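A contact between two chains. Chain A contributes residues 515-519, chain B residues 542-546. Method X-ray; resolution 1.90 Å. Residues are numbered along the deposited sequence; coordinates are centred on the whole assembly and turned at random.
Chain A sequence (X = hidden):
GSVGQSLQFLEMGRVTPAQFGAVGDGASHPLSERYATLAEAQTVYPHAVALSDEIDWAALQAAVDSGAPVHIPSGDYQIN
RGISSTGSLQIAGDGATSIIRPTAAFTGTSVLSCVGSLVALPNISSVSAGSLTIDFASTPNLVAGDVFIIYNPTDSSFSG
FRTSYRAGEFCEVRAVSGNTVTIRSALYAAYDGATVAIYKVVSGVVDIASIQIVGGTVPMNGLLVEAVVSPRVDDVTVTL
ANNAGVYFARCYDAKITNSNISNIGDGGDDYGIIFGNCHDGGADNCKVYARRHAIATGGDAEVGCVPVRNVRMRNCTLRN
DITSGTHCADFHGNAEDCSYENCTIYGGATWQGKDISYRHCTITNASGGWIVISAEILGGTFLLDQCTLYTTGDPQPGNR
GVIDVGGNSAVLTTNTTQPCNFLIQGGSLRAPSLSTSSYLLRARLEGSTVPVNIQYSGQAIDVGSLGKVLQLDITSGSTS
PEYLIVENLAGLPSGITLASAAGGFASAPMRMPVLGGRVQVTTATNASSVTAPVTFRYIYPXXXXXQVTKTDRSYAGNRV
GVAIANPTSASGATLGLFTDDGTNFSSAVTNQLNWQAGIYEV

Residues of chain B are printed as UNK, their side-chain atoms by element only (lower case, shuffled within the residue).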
# COMPACT_ATOMS: atom_id res chain seq x y z
N LEU A 515 23.85 -5.28 22.06
CA LEU A 515 24.58 -6.53 21.88
C LEU A 515 24.88 -7.07 23.27
O LEU A 515 24.98 -6.30 24.23
CB LEU A 515 25.89 -6.29 21.12
CG LEU A 515 25.72 -5.97 19.62
CD1 LEU A 515 27.05 -5.55 18.99
CD2 LEU A 515 25.12 -7.17 18.89
N GLY A 516 25.04 -8.38 23.39
CA GLY A 516 25.42 -8.93 24.68
C GLY A 516 25.52 -10.44 24.71
O GLY A 516 25.26 -11.11 23.69
N GLY A 517 25.83 -10.99 25.88
CA GLY A 517 26.04 -12.42 26.01
C GLY A 517 26.47 -12.86 27.40
O GLY A 517 26.47 -12.08 28.35
N ARG A 518 26.81 -14.14 27.52
CA ARG A 518 27.23 -14.69 28.81
C ARG A 518 28.64 -15.21 28.63
O ARG A 518 28.89 -16.02 27.75
CB ARG A 518 26.25 -15.79 29.23
CG ARG A 518 24.86 -15.23 29.51
CD ARG A 518 23.76 -16.31 29.53
NE ARG A 518 24.06 -17.42 30.42
CZ ARG A 518 23.55 -17.56 31.65
NH1 ARG A 518 22.72 -16.64 32.11
NH2 ARG A 518 23.86 -18.62 32.41
N VAL A 519 29.58 -14.71 29.42
CA VAL A 519 30.97 -15.12 29.27
C VAL A 519 31.43 -15.78 30.56
O VAL A 519 31.37 -15.17 31.61
CB VAL A 519 31.89 -13.94 28.95
CG1 VAL A 519 33.38 -14.36 29.02
CG2 VAL A 519 31.52 -13.32 27.59
N UNK B 542 17.02 -20.38 25.48
CA UNK B 542 18.15 -20.81 26.31
C UNK B 542 18.28 -19.76 27.41
O UNK B 542 17.55 -18.77 27.38
c UNK B 542 21.41 -18.40 23.22
c UNK B 542 19.45 -20.86 25.48
c UNK B 542 19.79 -19.52 24.79
n UNK B 542 22.59 -18.60 22.32
c UNK B 542 20.90 -19.72 23.75
N UNK B 543 19.17 -19.95 28.38
CA UNK B 543 19.32 -18.97 29.46
C UNK B 543 19.61 -17.60 28.87
O UNK B 543 20.49 -17.44 28.03
c UNK B 543 20.41 -19.36 30.40
N UNK B 544 18.81 -16.61 29.25
CA UNK B 544 19.01 -15.28 28.67
C UNK B 544 20.15 -14.53 29.37
O UNK B 544 20.67 -14.98 30.40
c UNK B 544 17.59 -16.70 30.06
c UNK B 544 17.67 -14.60 28.96
c UNK B 544 17.19 -15.27 30.26
N UNK B 545 20.55 -13.42 28.76
CA UNK B 545 21.51 -12.51 29.37
C UNK B 545 20.78 -11.68 30.41
O UNK B 545 19.85 -10.97 30.08
o UNK B 545 22.72 -12.48 27.28
c UNK B 545 23.23 -10.69 28.83
c UNK B 545 22.13 -11.62 28.28
N UNK B 546 21.20 -11.81 31.67
CA UNK B 546 20.48 -11.22 32.80
C UNK B 546 21.28 -10.10 33.49
O UNK B 546 22.49 -10.26 33.74
c UNK B 546 20.19 -12.34 33.85
c UNK B 546 19.27 -13.42 33.22
c UNK B 546 19.57 -11.77 35.14
O HOH W 1 22.72 -12.12 24.61

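Position 542 carries five side-chain atoms, four carbons and one nitrogen. Tracing bonded distances from CA gives an unbranched row of four carbons ending in the nitrogen. Its nearest approach to the chain A stretch is 7.0 Å, from the second carbon of the row to CD of Arg518(A), so it touches nothing there. The pattern is that of lysine. The terminal nitrogen is hydrogen-bonded elsewhere in the structure, and Lys542(B) takes no part in this contact.

Position 543 has a single side-chain carbon. The CA-to-CB bond points toward chain A, and this CB lies 3.8 Å from CZ of Arg518(A), over one face of the guanidinium. The residue is alanine. The backbone also takes part: O of Ala543(B) is 3.8 Å from CD of Arg518(A), a van der Waals approach to the aliphatic part of the arginine.

Position 544 shows three side-chain carbons that close a ring onto the backbone nitrogen. Its CA-to-CB bond points away from chain A, and the ring comes no nearer than 5.5 Å, from the carbon bonded to the backbone N to NH1 of Arg518(A). The carbonyl makes the contact instead: NH1 of Arg518(A) donates a hydrogen bond to the backbone O of 544, 3.1 Å long with an angle of 140° at the hydrogen. The closed ring identifies proline.

Position 545 has three side-chain atoms, one carbon bearing an oxygen and a second carbon. With CB directed sideways, the side-chain oxygen approaches CA of Gly517(A) at 3.6 Å. A beta-branched hydroxyl identifies threonine, with chi1 at -56° (m). The CA atoms of Gly517(A) and Thr545(B) mark the register, 5.6 Å apart. OG1 of Thr545(B) is also 2.7 Å from O of water 1, a hydrogen bond whose direction the geometry leaves open; O of water 1 in turn donates a weak one, 2.9 Å long, to O of Gly516(A).

Position 546 has three side-chain carbons, one of them bonded to the other two. One terminal carbon remains 4.8 Å from NH1 of Arg518(A), beyond direct contact. The residue is valine; the carbon in question is CG2 of Val546(B), with chi1 at 174° (t).

The contact works through one long side chain and one hydroxyl. Arg518(A), at chi angles m, t, p and 100°, reaches across to the loop preceding the chain B strand, packing on Ala543(B) and hydrogen-bonding to the carbonyl of Pro544(B). Beside it, Thr545(B) meets the side-chain-free backbone of Gly517(A) and reaches Gly516(A) through water. No direct backbone-to-backbone hydrogen bond joins the stretches, which together bury 225 Å².

Chain B 542-546: KAPTV
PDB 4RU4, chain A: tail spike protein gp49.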